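Local structure of 6-phosphogluconate dehydrogenase, NAD-binding (Geobacter metallireducens, 3PEF) at residues 59-64 with 89-94; 113-118 with 141-146; 1-6 with 26-31. The protein probably reduces succinic semialdehyde to gamma-hydroxybutyrate with NADPH, as a member of the beta-hydroxyacid dehydrogenase family. The protein carries 2 engineered substitutions. One frame throughout, in Å; residues are numbered along the deposited sequence.

Interaction 1: 59-64 with 89-94; sequences PVTFAM and RGYVDM. With NAP (NADP nicotinamide-adenine-dinucleotide phosphate), chain I.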
loop_
_atom_site.group_PDB
_atom_site.type_symbol
_atom_site.label_atom_id
_atom_site.label_comp_id
_atom_site.label_asym_id
_atom_site.label_seq_id
_atom_site.Cartn_x
_atom_site.Cartn_y
_atom_site.Cartn_z
ATOM N N PRO A 59 19.374 39.142 -19.276
ATOM C CA PRO A 59 20.619 38.390 -19.086
ATOM C C PRO A 59 20.358 37.076 -18.344
ATOM O O PRO A 59 20.981 36.069 -18.647
ATOM C CB PRO A 59 21.460 39.322 -18.214
ATOM C CG PRO A 59 20.783 40.657 -18.280
ATOM C CD PRO A 59 19.351 40.390 -18.492
ATOM N N VAL A 60 19.435 37.107 -17.386
ATOM C CA VAL A 60 19.053 35.937 -16.610
ATOM C C VAL A 60 17.537 35.909 -16.491
ATOM O O VAL A 60 16.928 36.924 -16.139
ATOM C CB VAL A 60 19.620 36.019 -15.183
ATOM C CG1 VAL A 60 19.130 34.843 -14.357
ATOM C CG2 VAL A 60 21.150 36.080 -15.230
ATOM N N THR A 61 16.929 34.758 -16.777
ATOM C CA THR A 61 15.470 34.614 -16.690
ATOM C C THR A 61 15.099 33.436 -15.790
ATOM O O THR A 61 15.657 32.341 -15.922
ATOM C CB THR A 61 14.831 34.406 -18.091
ATOM O OG1 THR A 61 15.076 35.564 -18.907
ATOM C CG2 THR A 61 13.320 34.189 -17.961
ATOM N N PHE A 62 14.165 33.661 -14.874
ATOM C CA PHE A 62 13.691 32.602 -13.979
ATOM C C PHE A 62 12.370 32.048 -14.511
ATOM O O PHE A 62 11.583 32.792 -15.093
ATOM C CB PHE A 62 13.494 33.148 -12.564
ATOM C CG PHE A 62 14.730 33.782 -11.980
ATOM C CD1 PHE A 62 15.764 32.991 -11.487
ATOM C CD2 PHE A 62 14.857 35.165 -11.923
ATOM C CE1 PHE A 62 16.914 33.576 -10.955
ATOM C CE2 PHE A 62 15.999 35.759 -11.391
ATOM C CZ PHE A 62 17.031 34.958 -10.907
ATOM N N ALA A 63 12.128 30.753 -14.323
ATOM C CA ALA A 63 10.849 30.151 -14.714
ATOM C C ALA A 63 10.266 29.363 -13.557
ATOM O O ALA A 63 10.995 28.662 -12.848
ATOM C CB ALA A 63 11.015 29.248 -15.928
ATOM N N MET A 64 8.954 29.480 -13.370
ATOM C CA MET A 64 8.258 28.813 -12.269
ATOM C C MET A 64 6.951 28.220 -12.783
ATOM O O MET A 64 5.879 28.791 -12.594
ATOM C CB MET A 64 8.001 29.799 -11.106
ATOM C CG MET A 64 7.636 29.116 -9.786
ATOM S SD MET A 64 8.877 27.850 -9.370
ATOM C CE MET A 64 8.667 27.747 -7.590
ATOM N N ARG A 89 23.199 34.296 -22.525
ATOM C CA ARG A 89 22.100 34.653 -21.629
ATOM C C ARG A 89 21.664 33.394 -20.886
ATOM O O ARG A 89 21.751 32.288 -21.433
ATOM C CB ARG A 89 20.939 35.297 -22.405
ATOM C CG ARG A 89 21.338 36.620 -23.068
ATOM C CD ARG A 89 20.140 37.350 -23.687
ATOM N NE ARG A 89 19.596 36.646 -24.851
ATOM C CZ ARG A 89 20.113 36.712 -26.070
ATOM N NH1 ARG A 89 21.198 37.448 -26.288
ATOM N NH2 ARG A 89 19.545 36.050 -27.074
ATOM N N GLY A 90 21.219 33.557 -19.638
ATOM C CA GLY A 90 20.948 32.422 -18.771
ATOM C C GLY A 90 19.472 32.130 -18.547
ATOM O O GLY A 90 18.632 33.044 -18.511
ATOM N N TYR A 91 19.159 30.843 -18.412
ATOM C CA TYR A 91 17.805 30.388 -18.120
ATOM C C TYR A 91 17.857 29.576 -16.832
ATOM O O TYR A 91 18.592 28.594 -16.731
ATOM C CB TYR A 91 17.271 29.527 -19.264
ATOM C CG TYR A 91 15.801 29.139 -19.145
ATOM C CD1 TYR A 91 15.403 27.800 -19.160
ATOM C CD2 TYR A 91 14.816 30.115 -19.013
ATOM C CE1 TYR A 91 14.044 27.441 -19.070
ATOM C CE2 TYR A 91 13.470 29.777 -18.926
ATOM C CZ TYR A 91 13.084 28.443 -18.961
ATOM O OH TYR A 91 11.742 28.130 -18.864
ATOM N N VAL A 92 17.095 30.005 -15.839
ATOM C CA VAL A 92 17.083 29.332 -14.544
ATOM C C VAL A 92 15.693 28.739 -14.296
ATOM O O VAL A 92 14.765 29.454 -13.910
ATOM C CB VAL A 92 17.413 30.310 -13.395
ATOM C CG1 VAL A 92 17.391 29.581 -12.055
ATOM C CG2 VAL A 92 18.777 30.989 -13.623
ATOM N N ASP A 93 15.528 27.450 -14.552
ATOM C CA ASP A 93 14.217 26.828 -14.365
ATOM C C ASP A 93 14.029 26.373 -12.924
ATOM O O ASP A 93 14.757 25.495 -12.428
ATOM C CB ASP A 93 13.985 25.660 -15.339
ATOM C CG ASP A 93 12.491 25.301 -15.487
ATOM O OD1 ASP A 93 11.663 25.755 -14.666
ATOM O OD2 ASP A 93 12.140 24.578 -16.438
ATOM N N MET A 94 13.050 26.977 -12.260
ATOM C CA MET A 94 12.788 26.705 -10.840
ATOM C C MET A 94 11.558 25.815 -10.633
ATOM O O MET A 94 11.139 25.538 -9.495
ATOM C CB MET A 94 12.684 28.017 -10.059
ATOM C CG MET A 94 13.867 28.943 -10.333
ATOM S SD MET A 94 13.826 30.509 -9.418
ATOM C CE MET A 94 14.137 29.976 -7.715
HETATM P PA NAP I . 0.293 27.305 -10.068
HETATM O O1A NAP I . -0.748 26.349 -10.506
HETATM O O2A NAP I . -0.202 28.465 -9.303
HETATM O O5B NAP I . 1.125 27.829 -11.333
HETATM C C5B NAP I . 1.420 26.971 -12.402
HETATM C C4B NAP I . 2.065 27.825 -13.479
HETATM O O4B NAP I . 2.413 26.986 -14.560
HETATM C C3B NAP I . 1.087 28.861 -14.027
HETATM O O3B NAP I . 1.863 29.998 -14.327
HETATM C C2B NAP I . 0.613 28.218 -15.314
HETATM O O2B NAP I . 0.177 29.115 -16.303
HETATM C C1B NAP I . 1.900 27.541 -15.747
HETATM N N9A NAP I . 1.643 26.520 -16.773
HETATM C C8A NAP I . 1.006 25.318 -16.588
HETATM N N7A NAP I . 0.959 24.677 -17.779
HETATM C C5A NAP I . 1.541 25.458 -18.711
HETATM C C6A NAP I . 1.767 25.268 -20.064
HETATM N N6A NAP I . 1.360 24.151 -20.653
HETATM N N1A NAP I . 2.394 26.249 -20.784
HETATM C C2A NAP I . 2.813 27.411 -20.158
HETATM N N3A NAP I . 2.594 27.589 -18.804
HETATM C C4A NAP I . 1.974 26.622 -18.095
HETATM O O3 NAP I . 1.318 26.474 -9.180
HETATM P PN NAP I . 2.589 26.942 -8.360
HETATM O O1N NAP I . 2.460 26.489 -6.965
HETATM O O2N NAP I . 2.905 28.360 -8.623
HETATM O O5D NAP I . 3.593 25.960 -9.151
HETATM C C5D NAP I . 4.754 26.376 -9.820
HETATM C C4D NAP I . 5.824 25.324 -9.532
HETATM O O4D NAP I . 6.336 25.442 -8.226
HETATM C C3D NAP I . 5.267 23.917 -9.584
HETATM O O3D NAP I . 6.282 23.137 -10.179
HETATM C C2D NAP I . 5.053 23.534 -8.128
HETATM O O2D NAP I . 5.150 22.147 -7.963
HETATM C C1D NAP I . 6.237 24.229 -7.504
HETATM N N1N NAP I . 6.171 24.566 -6.065
HETATM C C2N NAP I . 5.001 24.966 -5.491
HETATM C C3N NAP I . 4.965 25.332 -4.148
HETATM C C7N NAP I . 3.687 25.820 -3.535
HETATM O O7N NAP I . 3.580 25.729 -2.157
HETATM N N7N NAP I . 2.668 26.309 -4.262
HETATM C C4N NAP I . 6.130 25.293 -3.374
HETATM C C5N NAP I . 7.325 24.911 -3.979
HETATM C C6N NAP I . 7.341 24.564 -5.330
HETATM P P2B NAP I . -1.339 29.712 -16.294
HETATM O O1X NAP I . -1.600 30.174 -17.720
HETATM O O2X NAP I . -2.279 28.623 -15.889
HETATM O O3X NAP I . -1.431 30.846 -15.311
HETATM O O HOH W 1 17.413 35.168 -20.089
#
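Strands 60-63 and 90-93 run parallel, 4.7 Å apart at their closest axis approach and 19° from aligned, as neighbours in the Rossmann-type sheet of the NADP-binding domain. Five backbone hydrogen bonds zip them together, from Gly90 N to Pro59 O at one end to Met94 N to Ala63 O at the other. The bond from Val92 N to Thr61 O is 2.7 Å and lies nearly along the C=O axis. Thr61 N and Ala63 N instead meet their acceptors from above the carbonyl planes. Val60, Phe62 and Val92 share one face of the sheet. Phe62 CD1 rests 3.7 Å from Val92 CB, and CG1 of Val60 lies over a face of the Phe62 ring, toward its rim. With chi1 at -50° and an extended chi2, Met94 lies alongside Phe62, and its SD makes an oblique Met-aromatic contact with the ring. On the face of Thr61 and Ala63, the Tyr91 ring leans over strand 60-63, and Tyr91 OH comes 3.2 Å from Ala63 CB. A water bridges Thr61 OG1 and Gly90 O. Asp93 OD1 is hydrogen-bonded to Ser95 OG. At the C-terminal end, Met64 bends at chi2 (52°) and sets its CE 3.3 Å from O4D of NADP.

Interaction 2: 113-118 with 141-146; sequences GGRFLE and RNLYDE. With EDO (1,2-ethanediol), chain N.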
loop_
_atom_site.group_PDB
_atom_site.type_symbol
_atom_site.label_atom_id
_atom_site.label_comp_id
_atom_site.label_asym_id
_atom_site.label_seq_id
_atom_site.Cartn_x
_atom_site.Cartn_y
_atom_site.Cartn_z
ATOM N N GLY A 113 23.635 28.128 -27.317
ATOM C CA GLY A 113 24.623 29.102 -26.882
ATOM C C GLY A 113 24.241 29.861 -25.621
ATOM O O GLY A 113 24.866 30.863 -25.286
ATOM N N GLY A 114 23.210 29.392 -24.924
ATOM C CA GLY A 114 22.832 29.978 -23.647
ATOM C C GLY A 114 23.366 29.158 -22.480
ATOM O O GLY A 114 24.047 28.151 -22.681
ATOM N N ARG A 115 23.063 29.582 -21.258
ATOM C CA ARG A 115 23.499 28.848 -20.070
ATOM C C ARG A 115 22.288 28.407 -19.252
ATOM O O ARG A 115 21.248 29.068 -19.275
ATOM C CB ARG A 115 24.467 29.699 -19.241
ATOM C CG ARG A 115 25.829 29.935 -19.952
ATOM C CD ARG A 115 26.710 30.940 -19.211
ATOM N NE ARG A 115 25.982 32.184 -18.967
ATOM C CZ ARG A 115 26.161 32.964 -17.906
ATOM N NH1 ARG A 115 27.055 32.635 -16.985
ATOM N NH2 ARG A 115 25.442 34.072 -17.765
ATOM N N PHE A 116 22.409 27.287 -18.542
ATOM C CA PHE A 116 21.257 26.749 -17.822
ATOM C C PHE A 116 21.535 26.306 -16.388
ATOM O O PHE A 116 22.579 25.724 -16.106
ATOM C CB PHE A 116 20.642 25.587 -18.590
ATOM C CG PHE A 116 19.462 24.983 -17.903
ATOM C CD1 PHE A 116 18.217 25.573 -17.999
ATOM C CD2 PHE A 116 19.600 23.837 -17.136
ATOM C CE1 PHE A 116 17.129 25.019 -17.353
ATOM C CE2 PHE A 116 18.519 23.276 -16.502
ATOM C CZ PHE A 116 17.278 23.866 -16.613
ATOM N N LEU A 117 20.567 26.572 -15.506
ATOM C CA LEU A 117 20.640 26.252 -14.078
ATOM C C LEU A 117 19.243 25.786 -13.700
ATOM O O LEU A 117 18.268 26.452 -14.030
ATOM C CB LEU A 117 20.930 27.533 -13.283
ATOM C CG LEU A 117 21.830 27.742 -12.042
ATOM C CD1 LEU A 117 21.163 28.661 -11.015
ATOM C CD2 LEU A 117 22.393 26.481 -11.370
ATOM N N GLU A 118 19.114 24.656 -13.026
ATOM C CA GLU A 118 17.816 24.341 -12.428
ATOM C C GLU A 118 17.872 24.838 -11.010
ATOM O O GLU A 118 18.916 24.753 -10.383
ATOM C CB GLU A 118 17.525 22.845 -12.432
ATOM C CG GLU A 118 18.450 22.030 -11.548
ATOM C CD GLU A 118 18.068 20.560 -11.524
ATOM O OE1 GLU A 118 18.842 19.746 -10.985
ATOM O OE2 GLU A 118 16.989 20.210 -12.044
ATOM N N ARG A 141 27.736 26.990 -12.821
ATOM C CA ARG A 141 28.178 27.728 -11.639
ATOM C C ARG A 141 28.302 29.233 -11.857
ATOM O O ARG A 141 28.038 30.030 -10.945
ATOM C CB ARG A 141 29.502 27.157 -11.122
ATOM C CG ARG A 141 29.317 26.080 -10.064
ATOM C CD ARG A 141 30.637 25.414 -9.682
ATOM N NE ARG A 141 31.156 24.579 -10.764
ATOM C CZ ARG A 141 30.851 23.294 -10.932
ATOM N NH1 ARG A 141 30.027 22.690 -10.086
ATOM N NH2 ARG A 141 31.369 22.612 -11.946
ATOM N N ASN A 142 28.721 29.621 -13.057
ATOM C CA ASN A 142 28.814 31.029 -13.405
ATOM C C ASN A 142 27.421 31.673 -13.411
ATOM O O ASN A 142 27.220 32.777 -12.891
ATOM C CB ASN A 142 29.494 31.181 -14.762
ATOM C CG ASN A 142 30.940 30.704 -14.736
ATOM O OD1 ASN A 142 31.604 30.758 -13.695
ATOM N ND2 ASN A 142 31.431 30.229 -15.876
ATOM N N LEU A 143 26.456 30.960 -13.975
ATOM C CA LEU A 143 25.076 31.420 -13.946
ATOM C C LEU A 143 24.550 31.455 -12.510
ATOM O O LEU A 143 23.833 32.375 -12.125
ATOM C CB LEU A 143 24.199 30.537 -14.833
ATOM C CG LEU A 143 22.719 30.893 -14.854
ATOM C CD1 LEU A 143 22.517 32.381 -15.116
ATOM C CD2 LEU A 143 22.003 30.036 -15.906
ATOM N N TYR A 144 24.915 30.454 -11.720
ATOM C CA TYR A 144 24.539 30.433 -10.309
ATOM C C TYR A 144 24.997 31.740 -9.670
ATOM O O TYR A 144 24.223 32.433 -9.014
ATOM C CB TYR A 144 25.202 29.241 -9.627
ATOM C CG TYR A 144 24.979 29.123 -8.137
ATOM C CD1 TYR A 144 23.773 28.660 -7.631
ATOM C CD2 TYR A 144 26.000 29.427 -7.234
ATOM C CE1 TYR A 144 23.567 28.527 -6.255
ATOM C CE2 TYR A 144 25.807 29.299 -5.868
ATOM C CZ TYR A 144 24.583 28.845 -5.380
ATOM O OH TYR A 144 24.378 28.710 -4.018
ATOM N N ASP A 145 26.258 32.093 -9.893
ATOM C CA ASP A 145 26.818 33.282 -9.268
ATOM C C ASP A 145 26.139 34.547 -9.817
ATOM O O ASP A 145 25.858 35.496 -9.080
ATOM C CB ASP A 145 28.344 33.322 -9.454
ATOM C CG ASP A 145 29.067 32.267 -8.613
ATOM O OD1 ASP A 145 28.630 32.011 -7.467
ATOM O OD2 ASP A 145 30.077 31.699 -9.090
ATOM N N GLU A 146 25.844 34.536 -11.110
ATOM C CA GLU A 146 25.181 35.669 -11.739
ATOM C C GLU A 146 23.739 35.862 -11.259
ATOM O O GLU A 146 23.276 36.990 -11.136
ATOM C CB GLU A 146 25.232 35.549 -13.265
ATOM C CG GLU A 146 24.716 36.776 -13.978
ATOM C CD GLU A 146 24.993 36.744 -15.469
ATOM O OE1 GLU A 146 24.344 37.519 -16.208
ATOM O OE2 GLU A 146 25.859 35.948 -15.898
HETATM C C1 EDO N . 23.698 22.913 -17.726
HETATM O O1 EDO N . 24.160 24.250 -17.921
HETATM C C2 EDO N . 23.197 22.310 -19.034
HETATM O O2 EDO N . 22.945 20.920 -18.804
HETATM O O HOH W 2 23.704 36.650 -18.661
#
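Arg115 and Glu146 form the polar part of this contact. Arg115 NH2 donates to Glu146 OE2 at 2.7 Å, a nearly straight salt bridge with an N-H...O angle of 166°. The carboxylate oxygen lies close to the guanidinium plane. The donor, however, sits above the carboxylate plane, and the two flat groups are turned 37° apart. A water donates to Glu146 OE1 and makes a weak bond with Arg115 NH2, so it spans the same pair. Beside the salt bridge, Leu143 CB lies over one face of the guanidinium, toward its rim, and Asn142 CB touches the edge, 3.6 Å from Arg115 NH1. The apolar part is centred on Leu143. Leu143 CD2 reaches the strand backbone, 3.6 Å from Arg115 O, and meets Leu117 CB at 3.8 Å. Leu117 CD1 packs 3.9 Å from Tyr144 CA and lies near the edge of the Tyr144 ring.

Torsions and outer partners set these groups in place. The Arg115 chain bends at chi3, while Glu146 stays extended to reach it. Arg115 NE bonds to Gly88 O, which would restrain the guanidinium, and Asp140 OD2 accepts from Leu143 N in the first turn of the helix. Leu143 and Leu117 also pack on Val92 of strand 90-93. On the side of the strand away from the helix, Phe116 packs on Ile105 and Val109 of helix 99-111. Strand 115-118 and helix 141-146 thus cross at -72°, a helix lying across one face of the sheet, as in the layered alpha/beta architecture of a Rossmann-type domain.

Interaction 3: 1-6 with 26-31; sequences SQKFGF and SVTIWN. Engineered in segment 1-6: Ser1 (natural residue Met). With NAP (NADP nicotinamide-adenine-dinucleotide phosphate), chain I.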
loop_
_atom_site.group_PDB
_atom_site.type_symbol
_atom_site.label_atom_id
_atom_site.label_comp_id
_atom_site.label_asym_id
_atom_site.label_seq_id
_atom_site.Cartn_x
_atom_site.Cartn_y
_atom_site.Cartn_z
ATOM N N SER A 1 18.545 47.820 -9.848
ATOM C CA SER A 1 19.173 48.094 -11.142
ATOM C C SER A 1 19.101 46.880 -12.060
ATOM O O SER A 1 18.636 46.973 -13.196
ATOM C CB SER A 1 20.632 48.507 -10.948
ATOM O OG SER A 1 21.292 48.642 -12.196
ATOM N N GLN A 2 19.590 45.755 -11.546
ATOM C CA GLN A 2 19.537 44.447 -12.193
ATOM C C GLN A 2 18.322 44.216 -13.093
ATOM O O GLN A 2 17.197 44.558 -12.737
ATOM C CB GLN A 2 19.527 43.364 -11.110
ATOM C CG GLN A 2 20.884 42.979 -10.564
ATOM C CD GLN A 2 21.404 41.708 -11.202
ATOM O OE1 GLN A 2 22.282 41.037 -10.659
ATOM N NE2 GLN A 2 20.852 41.363 -12.362
ATOM N N LYS A 3 18.553 43.597 -14.246
ATOM C CA LYS A 3 17.469 43.214 -15.149
ATOM C C LYS A 3 17.259 41.702 -15.130
ATOM O O LYS A 3 18.200 40.948 -15.388
ATOM C CB LYS A 3 17.804 43.684 -16.562
ATOM C CG LYS A 3 16.727 43.442 -17.601
ATOM C CD LYS A 3 17.128 44.128 -18.913
ATOM C CE LYS A 3 16.144 43.850 -20.036
ATOM N NZ LYS A 3 14.816 44.452 -19.773
ATOM N N PHE A 4 16.033 41.266 -14.814
ATOM C CA PHE A 4 15.662 39.843 -14.812
ATOM C C PHE A 4 14.421 39.548 -15.653
ATOM O O PHE A 4 13.487 40.349 -15.695
ATOM C CB PHE A 4 15.363 39.343 -13.390
ATOM C CG PHE A 4 16.545 39.361 -12.462
ATOM C CD1 PHE A 4 17.638 38.537 -12.694
ATOM C CD2 PHE A 4 16.540 40.161 -11.330
ATOM C CE1 PHE A 4 18.726 38.527 -11.825
ATOM C CE2 PHE A 4 17.635 40.163 -10.446
ATOM C CZ PHE A 4 18.723 39.353 -10.702
ATOM N N GLY A 5 14.406 38.382 -16.295
ATOM C CA GLY A 5 13.197 37.863 -16.917
ATOM C C GLY A 5 12.446 36.957 -15.945
ATOM O O GLY A 5 13.059 36.323 -15.083
ATOM N N PHE A 6 11.121 36.891 -16.056
ATOM C CA PHE A 6 10.376 35.925 -15.255
ATOM C C PHE A 6 9.217 35.312 -16.035
ATOM O O PHE A 6 8.371 36.010 -16.598
ATOM C CB PHE A 6 9.908 36.504 -13.910
ATOM C CG PHE A 6 9.766 35.462 -12.813
ATOM C CD1 PHE A 6 10.613 35.476 -11.705
ATOM C CD2 PHE A 6 8.788 34.474 -12.890
ATOM C CE1 PHE A 6 10.496 34.528 -10.692
ATOM C CE2 PHE A 6 8.670 33.505 -11.893
ATOM C CZ PHE A 6 9.516 33.532 -10.782
ATOM N N SER A 26 14.639 45.574 -12.615
ATOM C CA SER A 26 13.882 45.794 -13.827
ATOM C C SER A 26 13.462 44.405 -14.318
ATOM O O SER A 26 14.313 43.606 -14.688
ATOM C CB SER A 26 14.767 46.519 -14.845
ATOM O OG SER A 26 14.213 46.476 -16.139
ATOM N N VAL A 27 12.160 44.105 -14.282
ATOM C CA VAL A 27 11.677 42.740 -14.540
ATOM C C VAL A 27 10.738 42.675 -15.760
ATOM O O VAL A 27 9.757 43.430 -15.849
ATOM C CB VAL A 27 10.956 42.142 -13.287
ATOM C CG1 VAL A 27 10.619 40.684 -13.500
ATOM C CG2 VAL A 27 11.832 42.276 -12.029
ATOM N N THR A 28 11.071 41.793 -16.697
ATOM C CA THR A 28 10.260 41.508 -17.889
ATOM C C THR A 28 9.558 40.177 -17.617
ATOM O O THR A 28 10.206 39.192 -17.245
ATOM C CB THR A 28 11.144 41.379 -19.172
ATOM O OG1 THR A 28 11.831 42.611 -19.424
ATOM C CG2 THR A 28 10.306 41.013 -20.395
ATOM N N ILE A 29 8.238 40.145 -17.763
ATOM C CA ILE A 29 7.477 38.979 -17.326
ATOM C C ILE A 29 6.572 38.437 -18.409
ATOM O O ILE A 29 6.195 39.160 -19.337
ATOM C CB ILE A 29 6.621 39.296 -16.083
ATOM C CG1 ILE A 29 5.555 40.340 -16.428
ATOM C CG2 ILE A 29 7.524 39.782 -14.933
ATOM C CD1 ILE A 29 4.780 40.836 -15.222
ATOM N N TRP A 30 6.230 37.158 -18.268
ATOM C CA TRP A 30 5.339 36.458 -19.187
ATOM C C TRP A 30 4.589 35.338 -18.472
ATOM O O TRP A 30 5.152 34.620 -17.649
ATOM C CB TRP A 30 6.113 35.822 -20.345
ATOM C CG TRP A 30 5.217 35.044 -21.284
ATOM C CD1 TRP A 30 4.549 35.537 -22.371
ATOM C CD2 TRP A 30 4.880 33.651 -21.207
ATOM N NE1 TRP A 30 3.835 34.538 -22.987
ATOM C CE2 TRP A 30 4.012 33.372 -22.288
ATOM C CE3 TRP A 30 5.219 32.616 -20.325
ATOM C CZ2 TRP A 30 3.487 32.092 -22.520
ATOM C CZ3 TRP A 30 4.696 31.338 -20.554
ATOM C CH2 TRP A 30 3.839 31.088 -21.645
ATOM N N ASN A 31 3.318 35.178 -18.809
ATOM C CA ASN A 31 2.550 34.051 -18.316
ATOM C C ASN A 31 1.640 33.598 -19.431
ATOM O O ASN A 31 1.170 34.431 -20.207
ATOM C CB ASN A 31 1.694 34.442 -17.102
ATOM C CG ASN A 31 1.066 33.220 -16.420
ATOM O OD1 ASN A 31 1.779 32.336 -15.951
ATOM N ND2 ASN A 31 -0.271 33.161 -16.381
HETATM P PA NAP I . 0.293 27.305 -10.068
HETATM O O1A NAP I . -0.748 26.349 -10.506
HETATM O O2A NAP I . -0.202 28.465 -9.303
HETATM O O5B NAP I . 1.125 27.829 -11.333
HETATM C C5B NAP I . 1.420 26.971 -12.402
HETATM C C4B NAP I . 2.065 27.825 -13.479
HETATM O O4B NAP I . 2.413 26.986 -14.560
HETATM C C3B NAP I . 1.087 28.861 -14.027
HETATM O O3B NAP I . 1.863 29.998 -14.327
HETATM C C2B NAP I . 0.613 28.218 -15.314
HETATM O O2B NAP I . 0.177 29.115 -16.303
HETATM C C1B NAP I . 1.900 27.541 -15.747
HETATM N N9A NAP I . 1.643 26.520 -16.773
HETATM C C8A NAP I . 1.006 25.318 -16.588
HETATM N N7A NAP I . 0.959 24.677 -17.779
HETATM C C5A NAP I . 1.541 25.458 -18.711
HETATM C C6A NAP I . 1.767 25.268 -20.064
HETATM N N6A NAP I . 1.360 24.151 -20.653
HETATM N N1A NAP I . 2.394 26.249 -20.784
HETATM C C2A NAP I . 2.813 27.411 -20.158
HETATM N N3A NAP I . 2.594 27.589 -18.804
HETATM C C4A NAP I . 1.974 26.622 -18.095
HETATM O O3 NAP I . 1.318 26.474 -9.180
HETATM P PN NAP I . 2.589 26.942 -8.360
HETATM O O1N NAP I . 2.460 26.489 -6.965
HETATM O O2N NAP I . 2.905 28.360 -8.623
HETATM O O5D NAP I . 3.593 25.960 -9.151
HETATM C C5D NAP I . 4.754 26.376 -9.820
HETATM C C4D NAP I . 5.824 25.324 -9.532
HETATM O O4D NAP I . 6.336 25.442 -8.226
HETATM C C3D NAP I . 5.267 23.917 -9.584
HETATM O O3D NAP I . 6.282 23.137 -10.179
HETATM C C2D NAP I . 5.053 23.534 -8.128
HETATM O O2D NAP I . 5.150 22.147 -7.963
HETATM C C1D NAP I . 6.237 24.229 -7.504
HETATM N N1N NAP I . 6.171 24.566 -6.065
HETATM C C2N NAP I . 5.001 24.966 -5.491
HETATM C C3N NAP I . 4.965 25.332 -4.148
HETATM C C7N NAP I . 3.687 25.820 -3.535
HETATM O O7N NAP I . 3.580 25.729 -2.157
HETATM N N7N NAP I . 2.668 26.309 -4.262
HETATM C C4N NAP I . 6.130 25.293 -3.374
HETATM C C5N NAP I . 7.325 24.911 -3.979
HETATM C C6N NAP I . 7.341 24.564 -5.330
HETATM P P2B NAP I . -1.339 29.712 -16.294
HETATM O O1X NAP I . -1.600 30.174 -17.720
HETATM O O2X NAP I . -2.279 28.623 -15.889
HETATM O O3X NAP I . -1.431 30.846 -15.311
#
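The strands 3-6 and 26-30 are the two parallel strands of a beta-alpha-beta unit, joined through helix 11-22, at the start of the Rossmann-type domain. Their axes approach to 4.6 Å and diverge by 15°.

Backbone hydrogen bonds hold the pair. Five alternate between the strands, beginning with Ser26 N to Gln2 O and ending with Trp30 N to Phe6 O. The shortest is Phe6 N to Thr28 O at 2.7 Å. Four of the five run nearly along the C=O axis of the acceptor. CA-H...O contacts reinforce the ladder, such as Val27 CA to Phe4 O at 3.2 Å.

Apolar contacts between side chains are few. Phe6 CB lies 4.2 Å from Ile29 CG2 and slightly farther from Val27 CG1. The two aromatic rings instead lead away from strand 26-30. Phe4 meets the ring of Phe62, while Phe6 packs on Met16 and Ala17 and Val27 on Leu20 and Val21, so the crossover helix 11-22 covers one face of the pair.

On the opposite face, the extended Lys3 chain stands out from the sheet and bends at chi4 (66°). This brings Lys3 NZ to 3.5 Å from Thr28 OG1, a loose approach. Thr28 OG1 has a weak hydrogen bond to Glu46 OE1.

Cofactor contacts gather at the end of strand 26-30. Trp30 turns its ring edge to the adenine, with Trp30 CH2 4.1 Å from C2A of NADP. Asn31 grips the adenosine ribose and its phosphate together. Its amide is also tied to Leu9 N and Ser33 O, which would fix its rotation. Asn31 OD1 accepts from the ribose O3B at 2.8 Å, and Asn31 ND2 donates to the phosphate O3X at 2.8 Å, with an N-H...O angle of 174°.

In the fold
All three contacts lie in the NAD-binding domain and reach the same sheet. Along the chain they come in series: interaction 3 closes first, then interaction 1, then interaction 2. Across the sheet the strands run 26-30, 3-7, 60-63, 90-93 and 115-122, so interaction 1 sits between the others. Its centre is about 10 Å from that of interaction 3 and about 8 Å from that of interaction 2, while those two centres are about 16 Å apart. Probable backbone hydrogen bonds join Gly5 to Val60 and Phe62, and Tyr91 to Arg115. The C-terminal strand ends of interactions 1 and 3 bring Met64 and Asn31 to NADP, forming part of its site; interaction 2 packs helix 141-154 on the sheet farther away.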